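Local coordinates for sulfotransferase (Alicyclobacillus acidocaldarius subsp. acidocaldarius, PDB 3RNL), which probably transfers sulfuryl groups to an acceptor and binds magnesium ions, at residues 10-16 with 110-116; 26-30 with 213-217; 30-34 with 206-212; 40-46 with 88-93. The contacts are given in a common frame with arbitrary orientation. Where two conformers were deposited one is given. Numbering follows the deposited sequence.

Contact 1: residues 10-16 with 110-116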
loop_
_atom_site.group_PDB
_atom_site.type_symbol
_atom_site.label_atom_id
_atom_site.label_comp_id
_atom_site.label_asym_id
_atom_site.label_seq_id
_atom_site.Cartn_x
_atom_site.Cartn_y
_atom_site.Cartn_z
ATOM N N ASN A 10 15.686 -6.114 -0.510
ATOM C CA ASN A 10 15.452 -6.660 0.823
ATOM C C ASN A 10 14.297 -6.097 1.658
ATOM O O ASN A 10 14.173 -6.442 2.837
ATOM C CB ASN A 10 16.748 -6.784 1.600
ATOM C CG ASN A 10 17.438 -5.461 1.751
ATOM O OD1 ASN A 10 16.808 -4.419 1.659
ATOM N ND2 ASN A 10 18.747 -5.496 1.973
ATOM N N PHE A 11 13.549 -5.149 1.106
ATOM C CA PHE A 11 12.327 -4.696 1.767
ATOM C C PHE A 11 11.297 -4.286 0.730
ATOM O O PHE A 11 11.643 -4.024 -0.435
ATOM C CB PHE A 11 12.600 -3.587 2.814
ATOM C CG PHE A 11 12.852 -2.207 2.238
ATOM C CD1 PHE A 11 11.819 -1.281 2.132
ATOM C CD2 PHE A 11 14.144 -1.815 1.883
ATOM C CE1 PHE A 11 12.053 0.015 1.623
ATOM C CE2 PHE A 11 14.394 -0.533 1.382
ATOM C CZ PHE A 11 13.343 0.388 1.254
ATOM N N PHE A 12 10.029 -4.284 1.131
ATOM C CA PHE A 12 8.964 -3.909 0.210
ATOM C C PHE A 12 8.005 -3.004 0.925
ATOM O O PHE A 12 7.703 -3.219 2.094
ATOM C CB PHE A 12 8.207 -5.160 -0.264
ATOM C CG PHE A 12 9.088 -6.141 -0.990
ATOM C CD1 PHE A 12 9.323 -6.002 -2.346
ATOM C CD2 PHE A 12 9.671 -7.199 -0.321
ATOM C CE1 PHE A 12 10.141 -6.890 -3.013
ATOM C CE2 PHE A 12 10.485 -8.106 -0.993
ATOM C CZ PHE A 12 10.721 -7.947 -2.339
ATOM N N ILE A 13 7.529 -1.989 0.213
ATOM C CA ILE A 13 6.457 -1.134 0.718
ATOM C C ILE A 13 5.211 -1.642 0.013
ATOM O O ILE A 13 5.103 -1.563 -1.211
ATOM C CB ILE A 13 6.724 0.337 0.369
ATOM C CG1 ILE A 13 7.985 0.813 1.107
ATOM C CG2 ILE A 13 5.520 1.205 0.750
ATOM C CD1 ILE A 13 8.501 2.198 0.638
ATOM N N VAL A 14 4.322 -2.269 0.776
ATOM C CA VAL A 14 3.261 -3.055 0.137
ATOM C C VAL A 14 1.884 -2.417 0.019
ATOM O O VAL A 14 0.961 -3.027 -0.526
ATOM C CB VAL A 14 3.135 -4.441 0.798
ATOM C CG1 VAL A 14 4.481 -5.171 0.720
ATOM C CG2 VAL A 14 2.683 -4.297 2.258
ATOM N N GLY A 15 1.705 -1.229 0.581
ATOM C CA GLY A 15 0.375 -0.623 0.559
ATOM C C GLY A 15 0.184 0.078 1.887
ATOM O O GLY A 15 1.141 0.175 2.669
ATOM N N ALA A 16 -1.050 0.473 2.187
ATOM C CA ALA A 16 -2.162 0.239 1.283
ATOM C C ALA A 16 -2.265 1.389 0.282
ATOM O O ALA A 16 -1.600 2.413 0.440
ATOM C CB ALA A 16 -3.471 0.132 2.090
ATOM N N ALA A 110 13.207 -10.722 3.810
ATOM C CA ALA A 110 12.726 -9.372 3.483
ATOM C C ALA A 110 11.950 -8.704 4.615
ATOM O O ALA A 110 11.245 -9.360 5.371
ATOM C CB ALA A 110 11.872 -9.399 2.202
ATOM N N LYS A 111 12.048 -7.379 4.691
ATOM C CA LYS A 111 11.241 -6.614 5.643
ATOM C C LYS A 111 10.091 -5.939 4.910
ATOM O O LYS A 111 10.198 -5.616 3.726
ATOM C CB LYS A 111 12.091 -5.568 6.353
ATOM C CG LYS A 111 13.146 -6.204 7.258
ATOM C CD LYS A 111 14.120 -5.152 7.811
ATOM C CE LYS A 111 15.299 -5.865 8.499
ATOM N NZ LYS A 111 16.371 -4.947 8.982
ATOM N N ILE A 112 8.978 -5.766 5.609
ATOM C CA ILE A 112 7.747 -5.313 4.984
ATOM C C ILE A 112 7.286 -4.037 5.672
ATOM O O ILE A 112 7.170 -4.022 6.906
ATOM C CB ILE A 112 6.641 -6.357 5.188
ATOM C CG1 ILE A 112 7.091 -7.747 4.708
ATOM C CG2 ILE A 112 5.324 -5.896 4.520
ATOM C CD1 ILE A 112 7.319 -7.835 3.197
ATOM N N LEU A 113 7.046 -2.980 4.891
ATOM C CA LEU A 113 6.436 -1.749 5.409
ATOM C C LEU A 113 5.009 -1.630 4.923
ATOM O O LEU A 113 4.748 -1.728 3.722
ATOM C CB LEU A 113 7.215 -0.515 4.919
ATOM C CG LEU A 113 8.576 -0.327 5.600
ATOM C CD1 LEU A 113 9.408 0.743 4.886
ATOM C CD2 LEU A 113 8.368 0.052 7.066
ATOM N N ILE A 114 4.085 -1.400 5.856
ATOM C CA ILE A 114 2.669 -1.256 5.523
ATOM C C ILE A 114 2.224 0.066 6.104
ATOM O O ILE A 114 2.526 0.338 7.262
ATOM C CB ILE A 114 1.843 -2.358 6.222
ATOM C CG1 ILE A 114 2.262 -3.739 5.714
ATOM C CG2 ILE A 114 0.328 -2.121 6.027
ATOM C CD1 ILE A 114 1.657 -4.904 6.508
HETATM N N MSE A 115 1.525 0.894 5.323
HETATM C CA MSE A 115 0.959 2.127 5.891
HETATM C C MSE A 115 -0.556 2.070 5.751
HETATM O O MSE A 115 -1.071 1.763 4.677
HETATM C CB MSE A 115 1.508 3.391 5.218
HETATM C CG MSE A 115 0.930 4.675 5.832
HETATM SE SE MSE A 115 2.107 6.222 5.648
HETATM C CE MSE A 115 3.094 5.663 4.094
ATOM N N LEU A 116 -1.265 2.344 6.844
ATOM C CA LEU A 116 -2.721 2.247 6.846
ATOM C C LEU A 116 -3.336 3.573 7.214
ATOM O O LEU A 116 -2.817 4.308 8.039
ATOM C CB LEU A 116 -3.190 1.191 7.859
ATOM C CG LEU A 116 -2.583 -0.206 7.709
ATOM C CD1 LEU A 116 -3.053 -1.118 8.857
ATOM C CD2 LEU A 116 -2.961 -0.826 6.361
#
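Six backbone hydrogen bonds join segments 10-16 and 110-116, whose strands 11-13 and 111-116 run parallel. Four follow the regular parallel pattern: Lys111 N to Asn10 O (3.0 Å), Phe12 N to Lys111 O (2.9 Å), Leu113 N to Phe12 O (2.9 Å) and Val14 N to Leu113 O (3.0 Å). Beyond Val14 the register slips by a residue, so that Gly15 lies opposite Ile114. The peptide between Gly15 and Ala16 is cis, which turns its carbonyl and amide to the same side, and both bind one residue: Met115 N donates to Gly15 O (2.8 Å) and Ala16 N to Met115 O (2.8 Å). At its phi of 142° Gly15 has no room for a CB. CA-H...O contacts, such as Phe11 CA to Lys111 O at 3.0 Å, reinforce the ladder.

Packing divides between the two sheet faces. On one, Leu113 CD1 touches Ile13 CG1 (4.0 Å) and Phe11 CD1 (4.2 Å); on the other, Ala110 CB meets the Phe12 ring edge at CE2 (3.7 Å), and further along Val14 CG2 lies 3.5 Å from Ile114 CG1.

The pair forms the middle of a P-loop-like α/β/α sandwich. Helices 21-29 and 195-206 cover the Leu113 face, helix 167-178 packs on Ile112 and Val14 through Tyr174, and strands 85-89 and 183-187 flank the pair.

Contact 2: residues 26-30 with 213-217. With MG (magnesium ion), chain B.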
loop_
_atom_site.group_PDB
_atom_site.type_symbol
_atom_site.label_atom_id
_atom_site.label_comp_id
_atom_site.label_asym_id
_atom_site.label_seq_id
_atom_site.Cartn_x
_atom_site.Cartn_y
_atom_site.Cartn_z
ATOM N N ARG A 26 9.440 8.489 -1.220
ATOM C CA ARG A 26 10.281 9.630 -1.571
ATOM C C ARG A 26 11.272 9.975 -0.452
ATOM O O ARG A 26 12.467 10.188 -0.695
ATOM C CB ARG A 26 9.398 10.834 -1.924
ATOM C CG ARG A 26 10.160 12.098 -2.288
ATOM C CD ARG A 26 9.274 13.034 -3.114
ATOM N NE ARG A 26 7.906 13.071 -2.601
ATOM C CZ ARG A 26 7.482 13.917 -1.668
ATOM N NH1 ARG A 26 8.323 14.806 -1.154
ATOM N NH2 ARG A 26 6.216 13.880 -1.254
ATOM N N TYR A 27 10.779 10.023 0.780
ATOM C CA TYR A 27 11.642 10.344 1.915
ATOM C C TYR A 27 12.719 9.285 2.177
ATOM O O TYR A 27 13.869 9.624 2.447
ATOM C CB TYR A 27 10.816 10.556 3.176
ATOM C CG TYR A 27 9.810 11.670 3.065
ATOM C CD1 TYR A 27 10.001 12.723 2.173
ATOM C CD2 TYR A 27 8.668 11.673 3.850
ATOM C CE1 TYR A 27 9.067 13.748 2.069
ATOM C CE2 TYR A 27 7.731 12.692 3.753
ATOM C CZ TYR A 27 7.942 13.727 2.861
ATOM O OH TYR A 27 7.016 14.741 2.772
ATOM N N LEU A 28 12.343 8.008 2.141
ATOM C CA LEU A 28 13.323 6.951 2.388
ATOM C C LEU A 28 14.400 6.925 1.311
ATOM O O LEU A 28 15.576 6.679 1.603
ATOM C CB LEU A 28 12.641 5.586 2.480
ATOM C CG LEU A 28 11.816 5.402 3.750
ATOM C CD1 LEU A 28 11.009 4.110 3.666
ATOM C CD2 LEU A 28 12.694 5.398 4.995
ATOM N N SER A 29 13.993 7.172 0.068
ATOM C CA SER A 29 14.916 7.151 -1.065
ATOM C C SER A 29 16.046 8.148 -0.879
ATOM O O SER A 29 17.143 7.949 -1.391
ATOM C CB SER A 29 14.187 7.467 -2.374
ATOM O OG SER A 29 13.220 6.482 -2.670
ATOM N N GLN A 30 15.774 9.227 -0.155
ATOM C CA GLN A 30 16.787 10.263 0.068
ATOM C C GLN A 30 17.937 9.790 0.960
ATOM O O GLN A 30 19.016 10.384 0.948
ATOM C CB GLN A 30 16.170 11.504 0.700
ATOM C CG GLN A 30 15.105 12.182 -0.143
ATOM C CD GLN A 30 14.441 13.300 0.619
ATOM O OE1 GLN A 30 14.956 13.744 1.643
ATOM N NE2 GLN A 30 13.292 13.759 0.135
ATOM N N VAL A 213 17.833 13.372 8.254
ATOM C CA VAL A 213 16.613 14.162 8.167
ATOM C C VAL A 213 16.146 14.236 6.729
ATOM O O VAL A 213 16.831 14.844 5.906
ATOM C CB VAL A 213 16.811 15.583 8.716
ATOM C CG1 VAL A 213 15.506 16.357 8.636
ATOM C CG2 VAL A 213 17.307 15.522 10.147
ATOM N N PRO A 214 14.979 13.659 6.416
ATOM C CA PRO A 214 14.541 13.809 5.028
ATOM C C PRO A 214 14.145 15.250 4.744
ATOM O O PRO A 214 13.776 15.993 5.661
ATOM C CB PRO A 214 13.312 12.898 4.954
ATOM C CG PRO A 214 12.783 12.886 6.347
ATOM C CD PRO A 214 14.006 12.908 7.228
ATOM N N ASP A 215 14.194 15.628 3.473
ATOM C CA ASP A 215 13.721 16.938 3.054
ATOM C C ASP A 215 12.248 16.760 2.698
ATOM O O ASP A 215 11.899 16.069 1.742
ATOM C CB ASP A 215 14.516 17.400 1.840
ATOM C CG ASP A 215 13.928 18.635 1.184
ATOM O OD1 ASP A 215 12.957 19.213 1.720
ATOM O OD2 ASP A 215 14.458 19.031 0.125
ATOM N N THR A 216 11.385 17.357 3.512
ATOM C CA THR A 216 9.941 17.170 3.382
ATOM C C THR A 216 9.270 18.294 2.595
ATOM O O THR A 216 8.042 18.331 2.478
ATOM C CB THR A 216 9.266 16.996 4.754
ATOM O OG1 THR A 216 9.508 18.156 5.560
ATOM C CG2 THR A 216 9.819 15.760 5.458
ATOM N N SER A 217 10.075 19.224 2.083
ATOM C CA SER A 217 9.525 20.353 1.323
ATOM C C SER A 217 8.579 19.903 0.205
ATOM O O SER A 217 8.948 19.118 -0.670
ATOM C CB SER A 217 10.628 21.256 0.757
ATOM O OG SER A 217 11.319 20.622 -0.305
HETATM MG MG MG B . 19.231 6.768 -1.279
HETATM O O HOH W 1 6.835 16.537 0.761
HETATM O O HOH W 2 17.788 14.630 3.393
HETATM O O HOH W 3 20.356 9.037 -1.483
HETATM O O HOH W 4 19.017 6.707 -3.860
HETATM O O HOH W 5 21.564 6.076 -2.006
#
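Direct hydrogen bonding between segments 26-30 and 213-217 comes down to one side chain. The amide of Gln30 pairs with the backbone of Asp215 in both directions: Asp215 N donates to Gln30 OE1 (2.7 Å) and Gln30 NE2 donates to Asp215 O (3.1 Å), both nearly linear. The Asp215 carboxylate instead organises its own loop in an Asx turn, where OD1 accepts from Ser217 N (2.9 Å) and Ser217 OG (3.0 Å), although Ser217 is poorly ordered and its details are less certain.

Water extends the polar link. Water 1 joins Arg26 NH1 (3.0 Å), Tyr27 OH (2.7 Å) and Thr216 O (2.8 Å), while water 2 donates to Val213 O (2.7 Å) and, weakly, to Gln30 OE1 (3.4 Å).

Apolar contact centres on Tyr27, whose CB lies 3.9 Å from Pro214 CB. Thr216 CG2 sits over the face of its ring, 4.1 Å from the centroid, in a CH-pi contact. Val199 of helix 195-206 also packs against this tyrosine.

Metal coordination lies one residue before Gln30: Ser29 O binds magnesium at 2.4 Å, and His31 and Ile34 supply the other protein ligands.

Because the Gln30 carboxamide reads the backbone N and O of Asp215, with water and one aromatic ring adding to it, and no salt bridge crosses the contact, the bonding depends on the course of the loop backbone rather than on the charge of Asp215.

Contact 3: residues 30-34 with 206-212. With MG (magnesium ion), chain B.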
loop_
_atom_site.group_PDB
_atom_site.type_symbol
_atom_site.label_atom_id
_atom_site.label_comp_id
_atom_site.label_asym_id
_atom_site.label_seq_id
_atom_site.Cartn_x
_atom_site.Cartn_y
_atom_site.Cartn_z
ATOM N N GLN A 30 15.774 9.227 -0.155
ATOM C CA GLN A 30 16.787 10.263 0.068
ATOM C C GLN A 30 17.937 9.790 0.960
ATOM O O GLN A 30 19.016 10.384 0.948
ATOM C CB GLN A 30 16.170 11.504 0.700
ATOM C CG GLN A 30 15.105 12.182 -0.143
ATOM C CD GLN A 30 14.441 13.300 0.619
ATOM O OE1 GLN A 30 14.956 13.744 1.643
ATOM N NE2 GLN A 30 13.292 13.759 0.135
ATOM N N HIS A 31 17.702 8.747 1.751
ATOM C CA HIS A 31 18.728 8.242 2.673
ATOM C C HIS A 31 19.896 7.660 1.873
ATOM O O HIS A 31 19.689 6.924 0.922
ATOM C CB HIS A 31 18.111 7.176 3.590
ATOM C CG HIS A 31 18.955 6.810 4.779
ATOM N ND1 HIS A 31 20.186 6.197 4.661
ATOM C CD2 HIS A 31 18.724 6.938 6.108
ATOM C CE1 HIS A 31 20.683 5.976 5.868
ATOM N NE2 HIS A 31 19.811 6.412 6.766
ATOM N N PRO A 32 21.139 7.985 2.251
ATOM C CA PRO A 32 22.265 7.486 1.443
ATOM C C PRO A 32 22.424 5.955 1.459
ATOM O O PRO A 32 23.063 5.412 0.559
ATOM C CB PRO A 32 23.493 8.173 2.081
ATOM C CG PRO A 32 23.054 8.533 3.474
ATOM C CD PRO A 32 21.578 8.851 3.362
ATOM N N ASP A 33 21.881 5.288 2.479
ATOM C CA ASP A 33 21.959 3.833 2.619
ATOM C C ASP A 33 20.719 3.079 2.111
ATOM O O ASP A 33 20.583 1.890 2.361
ATOM C CB ASP A 33 22.284 3.441 4.060
ATOM C CG ASP A 33 23.221 2.247 4.151
ATOM O OD1 ASP A 33 23.735 1.773 3.106
ATOM O OD2 ASP A 33 23.451 1.791 5.289
ATOM N N ILE A 34 19.782 3.790 1.489
ATOM C CA ILE A 34 18.565 3.150 0.976
ATOM C C ILE A 34 18.409 3.410 -0.517
ATOM O O ILE A 34 18.529 4.553 -0.961
ATOM C CB ILE A 34 17.322 3.720 1.680
ATOM C CG1 ILE A 34 17.413 3.487 3.190
ATOM C CG2 ILE A 34 16.033 3.096 1.115
ATOM C CD1 ILE A 34 16.230 4.087 3.962
ATOM N N LEU A 206 14.801 -0.813 9.242
ATOM C CA LEU A 206 15.583 -1.291 8.102
ATOM C C LEU A 206 17.049 -1.508 8.456
ATOM O O LEU A 206 17.811 -2.019 7.645
ATOM C CB LEU A 206 15.473 -0.324 6.913
ATOM C CG LEU A 206 14.053 -0.210 6.336
ATOM C CD1 LEU A 206 13.949 0.856 5.244
ATOM C CD2 LEU A 206 13.550 -1.578 5.819
ATOM N N GLY A 207 17.439 -1.093 9.656
ATOM C CA GLY A 207 18.809 -1.274 10.114
ATOM C C GLY A 207 19.800 -0.349 9.425
ATOM O O GLY A 207 20.953 -0.728 9.207
ATOM N N VAL A 208 19.364 0.858 9.066
ATOM C CA VAL A 208 20.297 1.859 8.562
ATOM C C VAL A 208 20.346 3.030 9.539
ATOM O O VAL A 208 19.554 3.090 10.484
ATOM C CB VAL A 208 19.909 2.358 7.150
ATOM C CG1 VAL A 208 19.978 1.209 6.130
ATOM C CG2 VAL A 208 18.504 3.009 7.155
ATOM N N SER A 209 21.228 3.993 9.282
ATOM C CA SER A 209 21.474 5.055 10.252
ATOM C C SER A 209 20.230 5.889 10.520
ATOM O O SER A 209 19.527 6.311 9.593
ATOM C CB SER A 209 22.613 5.973 9.790
ATOM O OG SER A 209 22.767 7.070 10.682
ATOM N N THR A 210 19.965 6.135 11.795
ATOM C CA THR A 210 18.861 7.010 12.158
ATOM C C THR A 210 19.292 8.471 12.187
ATOM O O THR A 210 18.472 9.347 12.476
ATOM C CB THR A 210 18.266 6.655 13.530
ATOM O OG1 THR A 210 19.315 6.641 14.504
ATOM C CG2 THR A 210 17.565 5.284 13.484
ATOM N N ASP A 211 20.545 8.782 11.865
ATOM C CA ASP A 211 20.832 10.197 11.922
ATOM C C ASP A 211 20.690 10.588 10.469
ATOM O O ASP A 211 21.650 10.659 9.701
ATOM C CB ASP A 211 22.290 10.333 12.369
ATOM C CG ASP A 211 22.779 11.772 12.402
ATOM O OD1 ASP A 211 21.970 12.687 12.657
ATOM O OD2 ASP A 211 23.993 11.980 12.188
ATOM N N PHE A 212 19.468 11.001 10.165
ATOM C CA PHE A 212 19.071 11.367 8.825
ATOM C C PHE A 212 17.894 12.289 9.013
ATOM O O PHE A 212 17.020 12.001 9.831
ATOM C CB PHE A 212 18.660 10.090 8.077
ATOM C CG PHE A 212 17.904 10.334 6.794
ATOM C CD1 PHE A 212 18.493 11.021 5.750
ATOM C CD2 PHE A 212 16.619 9.826 6.623
ATOM C CE1 PHE A 212 17.800 11.237 4.564
ATOM C CE2 PHE A 212 15.921 10.033 5.444
ATOM C CZ PHE A 212 16.514 10.746 4.411
HETATM MG MG MG B . 19.231 6.768 -1.279
HETATM O O HOH W 3 20.356 9.037 -1.483
HETATM O O HOH W 5 21.564 6.076 -2.006
HETATM O O HOH W 6 23.368 3.573 7.456
HETATM O O HOH W 4 19.017 6.707 -3.860
#
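His31, with Phe212 and Val208 packed around it, is the heart of this contact. Both ring nitrogens are engaged: His31 NE2 donates to Ser209 O (2.8 Å), and ND1 accepts from Asp33 N (2.9 Å), which fixes the NE2-protonated form and braces the type I turn from His31 to Ile34. Phe212 offers a ring face to His31 CB, which lies 4.0 Å from its centroid in a CH-pi contact; the two rings meet obliquely. Val208 CG2 lies over a face of the imidazole, 4.0 Å from its centroid, and reaches Ile34 CD1 (4.1 Å). Water 6 bridges Asp33 OD2 and Ser209 N, each at 2.8 Å, while Asp33 OD1 accepts from Arg84 N. The turn binds magnesium through His31 O (2.2 Å) and Ile34 O (2.4 Å), with Ser29 O completing the protein ligands. The loop 206-212 leaves helix 195-206 by a Schellman motif at Gly207. Cys203 of that helix backs His31 and Val208, while Ile34 packs on Phe11 of strand 11-13 and on Ala85 of strand 85-89.

Contact 4: residues 40-46 with 88-93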
loop_
_atom_site.group_PDB
_atom_site.type_symbol
_atom_site.label_atom_id
_atom_site.label_comp_id
_atom_site.label_asym_id
_atom_site.label_seq_id
_atom_site.Cartn_x
_atom_site.Cartn_y
_atom_site.Cartn_z
ATOM N N LYS A 40 7.436 2.507 -9.737
ATOM C CA LYS A 40 6.441 2.139 -8.737
ATOM C C LYS A 40 5.366 1.289 -9.413
ATOM O O LYS A 40 5.177 1.372 -10.638
ATOM C CB LYS A 40 5.768 3.385 -8.161
ATOM C CG LYS A 40 6.700 4.575 -7.957
ATOM C CD LYS A 40 7.847 4.231 -7.011
ATOM C CE LYS A 40 8.749 5.444 -6.778
ATOM N NZ LYS A 40 10.053 5.061 -6.179
ATOM N N GLU A 41 4.672 0.487 -8.611
ATOM C CA GLU A 41 3.533 -0.306 -9.072
ATOM C C GLU A 41 3.913 -1.404 -10.064
ATOM O O GLU A 41 3.072 -1.836 -10.859
ATOM C CB GLU A 41 2.468 0.594 -9.725
ATOM C CG GLU A 41 2.003 1.756 -8.865
ATOM C CD GLU A 41 1.225 1.280 -7.668
ATOM O OE1 GLU A 41 1.858 0.920 -6.663
ATOM O OE2 GLU A 41 -0.024 1.238 -7.736
ATOM N N ALA A 42 5.149 -1.889 -10.001
ATOM C CA ALA A 42 5.510 -3.048 -10.814
ATOM C C ALA A 42 4.574 -4.235 -10.562
ATOM O O ALA A 42 4.208 -4.956 -11.496
ATOM C CB ALA A 42 6.985 -3.454 -10.563
ATOM N N HIS A 43 4.211 -4.435 -9.292
ATOM C CA HIS A 43 3.313 -5.520 -8.865
ATOM C C HIS A 43 3.772 -6.920 -9.268
ATOM O O HIS A 43 2.956 -7.837 -9.395
ATOM C CB HIS A 43 1.860 -5.270 -9.318
ATOM C CG HIS A 43 1.175 -4.215 -8.510
ATOM N ND1 HIS A 43 1.159 -2.887 -8.886
ATOM C CD2 HIS A 43 0.557 -4.272 -7.304
ATOM C CE1 HIS A 43 0.529 -2.177 -7.963
ATOM N NE2 HIS A 43 0.143 -2.994 -6.999
ATOM N N PHE A 44 5.080 -7.096 -9.422
ATOM C CA PHE A 44 5.616 -8.390 -9.849
ATOM C C PHE A 44 5.115 -9.566 -8.994
ATOM O O PHE A 44 4.724 -10.625 -9.521
ATOM C CB PHE A 44 7.150 -8.335 -9.862
ATOM C CG PHE A 44 7.803 -9.648 -10.185
ATOM C CD1 PHE A 44 7.792 -10.140 -11.486
ATOM C CD2 PHE A 44 8.425 -10.385 -9.196
ATOM C CE1 PHE A 44 8.387 -11.354 -11.793
ATOM C CE2 PHE A 44 9.030 -11.592 -9.492
ATOM C CZ PHE A 44 9.013 -12.076 -10.799
ATOM N N PHE A 45 5.132 -9.399 -7.676
ATOM C CA PHE A 45 4.755 -10.504 -6.782
ATOM C C PHE A 45 3.248 -10.742 -6.691
ATOM O O PHE A 45 2.809 -11.702 -6.058
ATOM C CB PHE A 45 5.383 -10.303 -5.394
ATOM C CG PHE A 45 6.878 -10.465 -5.407
ATOM C CD1 PHE A 45 7.435 -11.727 -5.552
ATOM C CD2 PHE A 45 7.718 -9.364 -5.332
ATOM C CE1 PHE A 45 8.820 -11.900 -5.581
ATOM C CE2 PHE A 45 9.097 -9.525 -5.382
ATOM C CZ PHE A 45 9.644 -10.798 -5.508
ATOM N N SER A 46 2.458 -9.826 -7.257
ATOM C CA SER A 46 1.002 -9.990 -7.328
ATOM C C SER A 46 0.426 -10.555 -8.626
ATOM O O SER A 46 -0.743 -10.925 -8.674
ATOM C CB SER A 46 0.331 -8.642 -7.022
ATOM O OG SER A 46 0.583 -8.304 -5.665
ATOM N N GLU A 88 11.213 -1.891 -2.916
ATOM C CA GLU A 88 10.353 -1.739 -4.072
ATOM C C GLU A 88 8.946 -1.529 -3.558
ATOM O O GLU A 88 8.559 -2.139 -2.564
ATOM C CB GLU A 88 10.419 -2.997 -4.951
ATOM C CG GLU A 88 9.694 -2.859 -6.295
ATOM C CD GLU A 88 8.367 -3.615 -6.312
ATOM O OE1 GLU A 88 7.317 -2.982 -6.575
ATOM O OE2 GLU A 88 8.378 -4.849 -6.065
ATOM N N ALA A 89 8.192 -0.659 -4.229
ATOM C CA ALA A 89 6.865 -0.256 -3.741
ATOM C C ALA A 89 5.757 -0.494 -4.756
ATOM O O ALA A 89 5.760 0.121 -5.821
ATOM C CB ALA A 89 6.878 1.230 -3.376
ATOM N N SER A 90 4.795 -1.341 -4.399
ATOM C CA SER A 90 3.568 -1.517 -5.201
ATOM C C SER A 90 2.397 -1.588 -4.229
ATOM O O SER A 90 2.378 -2.461 -3.356
ATOM C CB SER A 90 3.644 -2.830 -6.002
ATOM O OG SER A 90 4.665 -2.772 -6.984
ATOM N N VAL A 91 1.418 -0.696 -4.379
ATOM C CA VAL A 91 0.418 -0.508 -3.333
ATOM C C VAL A 91 -0.644 -1.601 -3.203
ATOM O O VAL A 91 -1.330 -1.655 -2.186
ATOM C CB VAL A 91 -0.269 0.860 -3.444
ATOM C CG1 VAL A 91 0.764 1.972 -3.279
ATOM C CG2 VAL A 91 -1.011 0.966 -4.762
ATOM N N PHE A 92 -0.816 -2.453 -4.214
ATOM C CA PHE A 92 -1.746 -3.561 -4.060
ATOM C C PHE A 92 -1.084 -4.881 -3.630
ATOM O O PHE A 92 -1.726 -5.924 -3.583
ATOM C CB PHE A 92 -2.661 -3.711 -5.285
ATOM C CG PHE A 92 -3.506 -2.488 -5.533
ATOM C CD1 PHE A 92 -4.506 -2.132 -4.637
ATOM C CD2 PHE A 92 -3.287 -1.682 -6.640
ATOM C CE1 PHE A 92 -5.294 -0.987 -4.861
ATOM C CE2 PHE A 92 -4.065 -0.545 -6.859
ATOM C CZ PHE A 92 -5.067 -0.201 -5.962
ATOM N N TYR A 93 0.213 -4.833 -3.351
ATOM C CA TYR A 93 0.867 -5.995 -2.743
ATOM C C TYR A 93 0.125 -6.446 -1.475
ATOM O O TYR A 93 0.013 -7.637 -1.200
ATOM C CB TYR A 93 2.309 -5.637 -2.396
ATOM C CG TYR A 93 3.322 -5.774 -3.515
ATOM C CD1 TYR A 93 3.057 -6.531 -4.649
ATOM C CD2 TYR A 93 4.577 -5.186 -3.398
ATOM C CE1 TYR A 93 4.010 -6.683 -5.655
ATOM C CE2 TYR A 93 5.536 -5.328 -4.396
ATOM C CZ TYR A 93 5.245 -6.087 -5.511
ATOM O OH TYR A 93 6.190 -6.231 -6.488
HETATM O O HOH W 7 3.777 2.177 -5.097
HETATM O O HOH W 8 7.510 -1.112 -8.562
#
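Two non-glycine residues in the segment 40-46, Glu41 (phi 67°) and His43 (phi 56°), adopt left-handed backbone conformations, and the resulting kinks fold the loop around residues 88-93. Glu41 N donates to Ala89 O (3.0 Å), and its carboxylate curls back so that OE1 accepts from Val91 N (2.8 Å); water 7 donates to the same Glu41 OE1 (2.8 Å). His43 N donates to Ser90 OG (2.9 Å), and that hydroxyl in turn donates to Glu88 OE1 (2.7 Å). The His43 ring spans the two segments: ND1 donates to Glu41 O (2.9 Å), and NE2 accepts from Phe92 N (3.0 Å) in the type I turn from Ser90 to Tyr93. Ser90 CB sits almost squarely over this ring, 3.5 Å from its centroid.

The sequence Lys-Glu-Ala-His-Phe-Phe from Lys40 to Phe45 resembles the KExHFF motif of heparan sulfate sulfotransferases, where it borders the active-site cleft. A similar place here would be consistent with a glycerol, probably from the crystallisation liquor, bound beside Glu41.

Aromatic packing continues from His43 to Phe92 and Tyr93. Tyr93 OH donates to Glu88 OE2 (2.6 Å), and Tyr93 CE1 touches Phe45 CB (3.9 Å). Ser46 OG, 3.2 Å from Tyr93 CD1, bonds to Thr99 of helix 99-106. At the other end of the segment Lys40 forms a salt bridge with Asp25 of helix 21-29.

Overall arrangement
Contacts 1 and 4 are buried neighbours in the sheet: strand 11-13 pairs with 111-116 in one and, on its other edge, with 85-89, whose end begins one segment of the other. Contact 1 is chiefly a backbone ladder between apolar faces, whereas contact 4 relies on polar side chains, largely buried, that bond to loop backbone. Contacts 2 and 3 lie nearer the surface, their centres about 18 and 21 Å from that of the chain. They share Gln30 and the magnesium ion; contact 2 ties the end of helix 21-29, and contact 3 the next turn, to the chain after helix 195-206 by side-chain-to-backbone hydrogen bonds, waters and apolar patches. Phe11-Ile34 and Leu113-Leu28 packing links periphery to core.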